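Local atomic coordinates of 28 kDa product (PDB entry 1UKF), a protein that cleaves proteins as a papain-like cysteine protease, serving as a Pseudomonas syringae avirulence effector in infected plant cells and depending on its own autocleavage for virulence. Residues P73-S78 and R91-V96; Q107-D112 and Q162-L167; L122-R125 and G131-I134; H170-S173 and D177-C180. All blocks are in the same frame, centred on the assembly; numbering follows the deposited sequence.

The four contacts lie in or against the antiparallel sheet: contact 3 pairs two of its strands, contacts 1 and 4 join a helix to a strand, and contact 2 packs two helices together. Contact 3 holds the catalytic H132, and contact 4 adjoins the same site through Y171, whose OH lies 3.4 Å from H132 NE2. Their strands are neighbours in the sheet, with R125 O 2.9 Å from A179 N, a probable hydrogen bond. Contact 2 shares helix 160-173 with contact 4, and its L167 CD2 packs 3.6 Å from I134 CD1 of contact 3. Contact 1 lies away from the active site, yet a salt bridge ties it to contact 2, K94 NZ to D112 OD2 at 2.9 Å.

Contact 1: residues P73-S78 and R91-V96; sequences PFFTAS and REPKTV
The phenyl ring of F75 leans over the pyrrolidine ring of P93 and turns one edge to T95. P93 CB sits 3.8 Å from the centroid of the F75 ring and 18° off its normal, a CH-pi contact over one face. The methylene is displaced from the middle toward the rim, so that its closest ring atom is F75 CE1, 3.7 Å from P93 CB. Farther round the proline, P93 CG comes within 3.9 Å of F75 CD1, and the side chains meet at an oblique angle. F75 CG stands opposite the carbonyl carbon about the first torsion (chi1 -81°), which carries the ring out from helix 73-84 toward P93, at the irregular part of strand 88-97.

T95 approaches differently. Its OG1 lies near the ring plane, 3.8 Å from F75 CZ, with the threonine side chain roughly at right angles to the phenylalanine. The approach is van der Waals; the hydroxyl is hydrogen-bonded to N182 OD1 on strand 178-187. The E92 carboxylate marks the periphery, with OE2 4.4 Å from F75 CD1. F184 of the same neighbouring strand adds an edge-to-face pairing with F75.

Apart from the polar atoms at its margin, the contact is a small apolar one near the surface. It fastens helix 73-84 to the outermost strand 88-97 of the antiparallel sheet, the helix-against-sheet packing of a papain-like protease fold.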
loop_
_atom_site.group_PDB
_atom_site.type_symbol
_atom_site.label_atom_id
_atom_site.label_comp_id
_atom_site.label_asym_id
_atom_site.label_seq_id
_atom_site.Cartn_x
_atom_site.Cartn_y
_atom_site.Cartn_z
ATOM N N PRO A 73 14.817 -0.542 -10.258
ATOM C CA PRO A 73 14.744 -1.771 -9.460
ATOM C C PRO A 73 13.544 -1.939 -8.539
ATOM O O PRO A 73 13.021 -3.044 -8.409
ATOM C CB PRO A 73 16.070 -1.772 -8.699
ATOM C CG PRO A 73 16.395 -0.314 -8.568
ATOM C CD PRO A 73 16.042 0.214 -9.938
ATOM N N PHE A 74 13.110 -0.862 -7.897
ATOM C CA PHE A 74 11.969 -0.945 -6.997
ATOM C C PHE A 74 10.659 -1.098 -7.763
ATOM O O PHE A 74 9.755 -1.793 -7.309
ATOM C CB PHE A 74 11.938 0.264 -6.059
ATOM C CG PHE A 74 13.150 0.357 -5.172
ATOM C CD1 PHE A 74 14.216 1.185 -5.506
ATOM C CD2 PHE A 74 13.252 -0.434 -4.033
ATOM C CE1 PHE A 74 15.364 1.225 -4.724
ATOM C CE2 PHE A 74 14.398 -0.402 -3.242
ATOM C CZ PHE A 74 15.457 0.429 -3.589
ATOM N N PHE A 75 10.559 -0.462 -8.928
ATOM C CA PHE A 75 9.360 -0.606 -9.745
ATOM C C PHE A 75 9.313 -2.055 -10.215
ATOM O O PHE A 75 8.253 -2.666 -10.273
ATOM C CB PHE A 75 9.405 0.320 -10.968
ATOM C CG PHE A 75 9.014 1.746 -10.678
ATOM C CD1 PHE A 75 8.805 2.638 -11.723
ATOM C CD2 PHE A 75 8.862 2.200 -9.368
ATOM C CE1 PHE A 75 8.451 3.961 -11.474
ATOM C CE2 PHE A 75 8.509 3.525 -9.109
ATOM C CZ PHE A 75 8.303 4.404 -10.166
ATOM N N THR A 76 10.477 -2.602 -10.548
ATOM C CA THR A 76 10.564 -3.979 -11.009
ATOM C C THR A 76 10.156 -4.957 -9.907
ATOM O O THR A 76 9.396 -5.894 -10.149
ATOM C CB THR A 76 11.997 -4.297 -11.485
ATOM O OG1 THR A 76 12.302 -3.487 -12.627
ATOM C CG2 THR A 76 12.134 -5.769 -11.855
ATOM N N ALA A 77 10.653 -4.729 -8.695
ATOM C CA ALA A 77 10.337 -5.592 -7.561
ATOM C C ALA A 77 8.851 -5.539 -7.199
ATOM O O ALA A 77 8.229 -6.572 -6.954
ATOM C CB ALA A 77 11.190 -5.200 -6.357
ATOM N N SER A 78 8.287 -4.336 -7.162
ATOM C CA SER A 78 6.876 -4.180 -6.835
ATOM C C SER A 78 6.011 -4.846 -7.897
ATOM O O SER A 78 4.981 -5.449 -7.587
ATOM C CB SER A 78 6.518 -2.698 -6.719
ATOM O OG SER A 78 7.132 -2.128 -5.579
ATOM N N ARG A 91 -1.245 0.274 -15.657
ATOM C CA ARG A 91 -0.613 1.497 -16.129
ATOM C C ARG A 91 0.833 1.557 -15.683
ATOM O O ARG A 91 1.269 0.782 -14.835
ATOM C CB ARG A 91 -1.333 2.723 -15.560
ATOM C CG ARG A 91 -2.730 2.970 -16.085
ATOM C CD ARG A 91 -2.703 3.552 -17.488
ATOM N NE ARG A 91 -4.013 4.068 -17.873
ATOM C CZ ARG A 91 -5.104 3.321 -18.001
ATOM N NH1 ARG A 91 -5.048 2.015 -17.779
ATOM N NH2 ARG A 91 -6.255 3.882 -18.343
ATOM N N GLU A 92 1.572 2.491 -16.268
ATOM C CA GLU A 92 2.962 2.701 -15.907
ATOM C C GLU A 92 2.910 3.223 -14.475
ATOM O O GLU A 92 2.027 4.010 -14.137
ATOM C CB GLU A 92 3.576 3.763 -16.824
ATOM C CG GLU A 92 4.989 4.187 -16.465
ATOM C CD GLU A 92 5.971 3.037 -16.523
ATOM O OE1 GLU A 92 5.896 2.242 -17.482
ATOM O OE2 GLU A 92 6.823 2.933 -15.616
ATOM N N PRO A 93 3.829 2.770 -13.608
ATOM C CA PRO A 93 3.789 3.271 -12.231
ATOM C C PRO A 93 3.832 4.797 -12.223
ATOM O O PRO A 93 4.645 5.406 -12.921
ATOM C CB PRO A 93 5.032 2.649 -11.606
ATOM C CG PRO A 93 5.128 1.333 -12.317
ATOM C CD PRO A 93 4.849 1.718 -13.757
ATOM N N LYS A 94 2.952 5.408 -11.440
ATOM C CA LYS A 94 2.890 6.861 -11.359
ATOM C C LYS A 94 3.536 7.376 -10.082
ATOM O O LYS A 94 3.368 6.795 -9.012
ATOM C CB LYS A 94 1.436 7.328 -11.419
ATOM C CG LYS A 94 1.276 8.834 -11.352
ATOM C CD LYS A 94 -0.183 9.235 -11.442
ATOM C CE LYS A 94 -0.341 10.740 -11.331
ATOM N NZ LYS A 94 -1.766 11.145 -11.416
ATOM N N THR A 95 4.278 8.471 -10.199
ATOM C CA THR A 95 4.943 9.068 -9.051
ATOM C C THR A 95 4.342 10.432 -8.743
ATOM O O THR A 95 4.384 11.340 -9.574
ATOM C CB THR A 95 6.454 9.249 -9.305
ATOM O OG1 THR A 95 7.049 7.980 -9.596
ATOM C CG2 THR A 95 7.131 9.851 -8.085
ATOM N N VAL A 96 3.776 10.572 -7.551
ATOM C CA VAL A 96 3.192 11.839 -7.136
ATOM C C VAL A 96 4.119 12.433 -6.084
ATOM O O VAL A 96 4.336 11.835 -5.029
ATOM C CB VAL A 96 1.782 11.646 -6.529
ATOM C CG1 VAL A 96 1.174 13.000 -6.186
ATOM C CG2 VAL A 96 0.888 10.903 -7.510
#

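Contact 2: residues Q107-D112 and Q162-L167; sequences QTVAHD and QLIKGL
Within 162-167, I164 carries the contact with 107-112, meeting V109 and A110. One residue earlier, L163 is turned to another part of the structure, resting on F5 and on F143 of the sheet. I164 then projects toward the other helix. With CG1 beside the backbone N (chi1 -60°) and the chain beyond it extended (chi2 175°), CD1 comes to the far end, where it makes the whole contact. I164 CD1 lies 3.6 Å from the backbone nitrogen A110 N and at the same 3.6 Å from A110 CA. The small side chain of A110 allows this approach to the main chain, and A110 CB itself is 3.8 Å from I164 CD1. From the V109 side comes the CG1 branch, also 3.8 Å from I164 CD1, so the methyl is lodged between two consecutive residues of the opposing helix.

This is buried helix-helix packing within the papain-like fold, joining two helices whose inner residues also rest on the central sheet. The A110 and I164 CA atoms are 7.0 Å apart. Next in sequence, K165 leads away from V109 and A110; its NZ forms a salt bridge with D169 and a weak hydrogen bond with S102 OG, at the start of helix 102-113. L167, one turn of helix past L163, is directed back to the sheet, where it touches L145 and the catalytic D147.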
loop_
_atom_site.group_PDB
_atom_site.type_symbol
_atom_site.label_atom_id
_atom_site.label_comp_id
_atom_site.label_asym_id
_atom_site.label_seq_id
_atom_site.Cartn_x
_atom_site.Cartn_y
_atom_site.Cartn_z
ATOM N N GLN A 107 -5.122 14.642 -2.398
ATOM C CA GLN A 107 -6.120 14.828 -3.443
ATOM C C GLN A 107 -5.704 14.164 -4.752
ATOM O O GLN A 107 -6.501 13.464 -5.381
ATOM C CB GLN A 107 -6.363 16.321 -3.684
ATOM C CG GLN A 107 -7.335 16.612 -4.816
ATOM C CD GLN A 107 -8.691 15.971 -4.595
ATOM O OE1 GLN A 107 -9.376 16.264 -3.614
ATOM N NE2 GLN A 107 -9.085 15.089 -5.507
ATOM N N THR A 108 -4.459 14.384 -5.161
ATOM C CA THR A 108 -3.961 13.803 -6.401
ATOM C C THR A 108 -3.980 12.282 -6.338
ATOM O O THR A 108 -4.442 11.620 -7.267
ATOM C CB THR A 108 -2.527 14.277 -6.705
ATOM O OG1 THR A 108 -2.517 15.706 -6.821
ATOM C CG2 THR A 108 -2.027 13.665 -8.006
ATOM N N VAL A 109 -3.478 11.727 -5.241
ATOM C CA VAL A 109 -3.450 10.280 -5.084
ATOM C C VAL A 109 -4.869 9.716 -5.020
ATOM O O VAL A 109 -5.161 8.687 -5.622
ATOM C CB VAL A 109 -2.663 9.873 -3.815
ATOM C CG1 VAL A 109 -2.750 8.365 -3.605
ATOM C CG2 VAL A 109 -1.204 10.294 -3.958
ATOM N N ALA A 110 -5.753 10.401 -4.300
ATOM C CA ALA A 110 -7.138 9.955 -4.180
ATOM C C ALA A 110 -7.813 9.900 -5.547
ATOM O O ALA A 110 -8.575 8.978 -5.838
ATOM C CB ALA A 110 -7.910 10.888 -3.255
ATOM N N HIS A 111 -7.538 10.893 -6.385
ATOM C CA HIS A 111 -8.125 10.928 -7.719
ATOM C C HIS A 111 -7.691 9.703 -8.513
ATOM O O HIS A 111 -8.440 9.191 -9.350
ATOM C CB HIS A 111 -7.697 12.196 -8.459
ATOM C CG HIS A 111 -8.184 12.260 -9.873
ATOM N ND1 HIS A 111 -9.522 12.322 -10.199
ATOM C CD2 HIS A 111 -7.510 12.258 -11.048
ATOM C CE1 HIS A 111 -9.650 12.358 -11.514
ATOM N NE2 HIS A 111 -8.445 12.320 -12.052
ATOM N N ASP A 112 -6.479 9.227 -8.243
ATOM C CA ASP A 112 -5.956 8.065 -8.949
ATOM C C ASP A 112 -6.431 6.730 -8.379
ATOM O O ASP A 112 -6.728 5.804 -9.133
ATOM C CB ASP A 112 -4.421 8.059 -8.934
ATOM C CG ASP A 112 -3.815 9.281 -9.594
ATOM O OD1 ASP A 112 -4.354 9.739 -10.622
ATOM O OD2 ASP A 112 -2.778 9.770 -9.093
ATOM N N GLN A 162 -9.105 13.006 2.344
ATOM C CA GLN A 162 -8.890 13.283 3.760
ATOM C C GLN A 162 -8.166 12.127 4.432
ATOM O O GLN A 162 -7.297 12.336 5.276
ATOM C CB GLN A 162 -10.226 13.538 4.452
ATOM N N LEU A 163 -8.532 10.907 4.057
ATOM C CA LEU A 163 -7.901 9.722 4.623
ATOM C C LEU A 163 -6.435 9.666 4.208
ATOM O O LEU A 163 -5.554 9.469 5.043
ATOM C CB LEU A 163 -8.641 8.461 4.162
ATOM C CG LEU A 163 -7.994 7.091 4.408
ATOM C CD1 LEU A 163 -7.433 7.002 5.820
ATOM C CD2 LEU A 163 -9.035 6.006 4.168
ATOM N N ILE A 164 -6.167 9.858 2.922
ATOM C CA ILE A 164 -4.793 9.820 2.445
ATOM C C ILE A 164 -3.962 10.949 3.057
ATOM O O ILE A 164 -2.815 10.732 3.447
ATOM C CB ILE A 164 -4.743 9.883 0.908
ATOM C CG1 ILE A 164 -5.507 8.685 0.336
ATOM C CG2 ILE A 164 -3.294 9.872 0.426
ATOM C CD1 ILE A 164 -5.636 8.691 -1.168
ATOM N N LYS A 165 -4.528 12.150 3.147
ATOM C CA LYS A 165 -3.798 13.262 3.747
ATOM C C LYS A 165 -3.448 12.891 5.187
ATOM O O LYS A 165 -2.341 13.155 5.656
ATOM C CB LYS A 165 -4.641 14.541 3.735
ATOM C CG LYS A 165 -3.940 15.741 4.365
ATOM C CD LYS A 165 -4.826 16.979 4.346
ATOM C CE LYS A 165 -4.068 18.216 4.814
ATOM N NZ LYS A 165 -3.564 18.083 6.211
ATOM N N GLY A 166 -4.400 12.277 5.882
ATOM C CA GLY A 166 -4.169 11.873 7.257
ATOM C C GLY A 166 -3.003 10.910 7.389
ATOM O O GLY A 166 -2.212 11.004 8.329
ATOM N N LEU A 167 -2.889 9.979 6.447
ATOM C CA LEU A 167 -1.807 9.007 6.473
ATOM C C LEU A 167 -0.469 9.709 6.252
ATOM O O LEU A 167 0.510 9.429 6.940
ATOM C CB LEU A 167 -2.027 7.943 5.396
ATOM C CG LEU A 167 -1.147 6.702 5.536
ATOM C CD1 LEU A 167 -1.469 6.000 6.849
ATOM C CD2 LEU A 167 -1.386 5.758 4.367
#

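Contact 3: residues L122-R125 and G131-I134; sequences LSLR and GHAI
L122 and L124 pair with I134 and H132 across the beta hairpin formed by strands 119-126 and 130-139, in the core sheet of the papain-like fold. Both are hydrogen-bonded antiparallel pairs. L122 N donates to I134 O at 2.8 Å with a nearly straight angle of 178°, and I134 N returns a bond of equal length to L122 O. At the second pair L124 N reaches H132 O at 2.7 Å. The return bond from H132 N to L124 O is weak, bent to 131°, where the hairpin approaches its turn.

The side chain of I134 follows this pairing outward. At CB the chain branches, and CG1 takes the place between the backbone N and the carbonyl carbon (chi1 62°), a turn that swings it toward the partner strand. There CG1 packs against L122 CB at 3.7 Å. At the tip, CD1 lies 4.0 Å from L122 CD1 and reaches L124 CD2 more loosely, at 4.4 Å. L122, L124, H132 and I134 share one face of the sheet, whereas S123 and A133 point to the other.

H132 shares the active site with C18, which its side chain touches, and D147, whose OD1 is hydrogen-bonded to H132 NE2. Its imidazole lies alongside L124, the two side chains pointing the same way, and L124 CD1 stands at the ring edge, 4.1 Å from H132 CD2.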
loop_
_atom_site.group_PDB
_atom_site.type_symbol
_atom_site.label_atom_id
_atom_site.label_comp_id
_atom_site.label_asym_id
_atom_site.label_seq_id
_atom_site.Cartn_x
_atom_site.Cartn_y
_atom_site.Cartn_z
ATOM N N LEU A 122 0.836 0.696 -3.190
ATOM C CA LEU A 122 1.425 2.027 -3.166
ATOM C C LEU A 122 2.715 1.997 -2.373
ATOM O O LEU A 122 2.831 1.268 -1.391
ATOM C CB LEU A 122 0.473 3.034 -2.513
ATOM C CG LEU A 122 -0.943 3.190 -3.070
ATOM C CD1 LEU A 122 -1.730 4.141 -2.187
ATOM C CD2 LEU A 122 -0.893 3.708 -4.498
ATOM N N SER A 123 3.692 2.781 -2.798
ATOM C CA SER A 123 4.946 2.837 -2.070
ATOM C C SER A 123 5.181 4.261 -1.588
ATOM O O SER A 123 5.040 5.217 -2.351
ATOM C CB SER A 123 6.108 2.362 -2.953
ATOM O OG SER A 123 6.159 3.068 -4.178
ATOM N N LEU A 124 5.494 4.397 -0.304
ATOM C CA LEU A 124 5.773 5.698 0.290
ATOM C C LEU A 124 7.283 5.831 0.340
ATOM O O LEU A 124 7.965 4.985 0.917
ATOM C CB LEU A 124 5.200 5.789 1.707
ATOM C CG LEU A 124 3.704 5.520 1.874
ATOM C CD1 LEU A 124 3.312 5.704 3.332
ATOM C CD2 LEU A 124 2.909 6.463 0.991
ATOM N N ARG A 125 7.806 6.882 -0.285
ATOM C CA ARG A 125 9.242 7.116 -0.307
ATOM C C ARG A 125 9.619 8.153 0.739
ATOM O O ARG A 125 9.531 9.356 0.497
ATOM C CB ARG A 125 9.672 7.586 -1.685
ATOM N N GLY A 131 11.676 3.104 2.173
ATOM C CA GLY A 131 10.383 2.904 1.555
ATOM C C GLY A 131 9.421 2.154 2.452
ATOM O O GLY A 131 9.816 1.531 3.441
ATOM N N HIS A 132 8.143 2.233 2.100
ATOM C CA HIS A 132 7.086 1.558 2.839
ATOM C C HIS A 132 5.876 1.331 1.942
ATOM O O HIS A 132 5.292 2.274 1.402
ATOM C CB HIS A 132 6.659 2.365 4.056
ATOM C CG HIS A 132 5.551 1.723 4.827
ATOM N ND1 HIS A 132 5.669 0.465 5.377
ATOM C CD2 HIS A 132 4.299 2.148 5.118
ATOM C CE1 HIS A 132 4.536 0.143 5.975
ATOM N NE2 HIS A 132 3.688 1.146 5.833
ATOM N N ALA A 133 5.484 0.072 1.817
ATOM C CA ALA A 133 4.373 -0.297 0.962
ATOM C C ALA A 133 3.048 -0.427 1.693
ATOM O O ALA A 133 2.990 -0.927 2.816
ATOM C CB ALA A 133 4.698 -1.601 0.258
ATOM N N ILE A 134 1.991 0.048 1.042
ATOM C CA ILE A 134 0.634 -0.045 1.560
ATOM C C ILE A 134 -0.229 -0.444 0.366
ATOM O O ILE A 134 0.259 -0.530 -0.762
ATOM C CB ILE A 134 0.138 1.298 2.165
ATOM C CG1 ILE A 134 0.095 2.399 1.101
ATOM C CG2 ILE A 134 1.044 1.698 3.324
ATOM C CD1 ILE A 134 -0.458 3.723 1.605
#

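Contact 4: residues H170-S173 and D177-C180; sequences HYNS and DVAC
N172, near the end of helix 160-173, faces D177 and V178, which lead into strand 178-187. Three residues separate the segments, and their backbones come closest between N172 CA and D177 CA, 4.7 Å apart. Helix and strand are thus joined by a short turn, and a side chain bridges it.

The bridge is the amide of N172. A chi1 of -65° and a chi2 of -35° together turn OD1 to the incoming strand, where it accepts a hydrogen bond from V178 N at 3.1 Å. The N-H...O angle is 158°, and the donor lies in the plane of the amide carbonyl. D177 CA also comes close to this oxygen, 3.2 Å from N172 OD1. Next to the bond, V178 CG2 packs against Y171 CB at 4.1 Å, an apolar contact made at the root of the tyrosine.

The ring of Y171 runs on away from V178. Over the centre of one of its faces H170 CD2 stands 3.8 Å above the plane, while a ring of strand 119-126, that of F126, also meets it. Beyond, Y171 OH is hydrogen-bonded to D147 OD2 and to N149 ND2.

A neutral side-chain oxygen thus engages a main-chain N-H and ties the start of the strand to the helix without any charge pairing. Since the adjacent Y171 bonds the catalytic D147, the tyrosine probably acts as a second-shell residue that helps hold the aspartate in place.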
loop_
_atom_site.group_PDB
_atom_site.type_symbol
_atom_site.label_atom_id
_atom_site.label_comp_id
_atom_site.label_asym_id
_atom_site.label_seq_id
_atom_site.Cartn_x
_atom_site.Cartn_y
_atom_site.Cartn_z
ATOM N N HIS A 170 0.490 11.600 9.263
ATOM C CA HIS A 170 0.882 10.668 10.312
ATOM C C HIS A 170 2.381 10.399 10.232
ATOM O O HIS A 170 3.099 10.507 11.229
ATOM C CB HIS A 170 0.126 9.346 10.158
ATOM C CG HIS A 170 0.673 8.236 11.001
ATOM N ND1 HIS A 170 0.451 8.152 12.358
ATOM C CD2 HIS A 170 1.466 7.185 10.684
ATOM C CE1 HIS A 170 1.083 7.097 12.840
ATOM N NE2 HIS A 170 1.707 6.494 11.846
ATOM N N TYR A 171 2.856 10.045 9.045
ATOM C CA TYR A 171 4.269 9.758 8.880
ATOM C C TYR A 171 5.139 10.997 9.026
ATOM O O TYR A 171 6.202 10.937 9.642
ATOM C CB TYR A 171 4.521 9.061 7.543
ATOM C CG TYR A 171 4.111 7.607 7.588
ATOM C CD1 TYR A 171 2.918 7.168 7.015
ATOM C CD2 TYR A 171 4.889 6.676 8.277
ATOM C CE1 TYR A 171 2.509 5.835 7.133
ATOM C CE2 TYR A 171 4.491 5.351 8.399
ATOM C CZ TYR A 171 3.303 4.937 7.829
ATOM O OH TYR A 171 2.909 3.624 7.978
ATOM N N ASN A 172 4.693 12.124 8.480
ATOM C CA ASN A 172 5.476 13.346 8.604
ATOM C C ASN A 172 5.615 13.745 10.071
ATOM O O ASN A 172 6.666 14.242 10.487
ATOM C CB ASN A 172 4.830 14.485 7.812
ATOM C CG ASN A 172 4.831 14.226 6.320
ATOM O OD1 ASN A 172 5.770 13.636 5.782
ATOM N ND2 ASN A 172 3.786 14.683 5.637
ATOM N N SER A 173 4.567 13.515 10.856
ATOM C CA SER A 173 4.590 13.860 12.276
ATOM C C SER A 173 5.599 13.002 13.037
ATOM O O SER A 173 6.027 13.359 14.137
ATOM C CB SER A 173 3.200 13.689 12.897
ATOM O OG SER A 173 2.867 12.323 13.075
ATOM N N ASP A 177 9.338 12.061 6.429
ATOM C CA ASP A 177 8.854 12.890 5.330
ATOM C C ASP A 177 8.577 12.091 4.065
ATOM O O ASP A 177 9.481 11.491 3.488
ATOM C CB ASP A 177 9.865 13.998 5.020
ATOM C CG ASP A 177 9.464 14.837 3.819
ATOM O OD1 ASP A 177 8.341 15.385 3.818
ATOM O OD2 ASP A 177 10.274 14.953 2.874
ATOM N N VAL A 178 7.319 12.091 3.641
ATOM C CA VAL A 178 6.924 11.380 2.434
ATOM C C VAL A 178 7.270 12.261 1.237
ATOM O O VAL A 178 6.515 13.165 0.883
ATOM C CB VAL A 178 5.409 11.087 2.429
ATOM C CG1 VAL A 178 5.037 10.284 1.193
ATOM C CG2 VAL A 178 5.021 10.336 3.697
ATOM N N ALA A 179 8.419 11.993 0.629
ATOM C CA ALA A 179 8.889 12.761 -0.520
ATOM C C ALA A 179 7.990 12.558 -1.734
ATOM O O ALA A 179 7.750 13.488 -2.508
ATOM C CB ALA A 179 10.321 12.364 -0.857
ATOM N N CYS A 180 7.505 11.333 -1.900
ATOM C CA CYS A 180 6.622 11.013 -3.011
ATOM C C CYS A 180 5.913 9.692 -2.767
ATOM O O CYS A 180 6.268 8.932 -1.866
ATOM C CB CYS A 180 7.405 10.940 -4.329
ATOM S SG CYS A 180 8.551 9.550 -4.485
#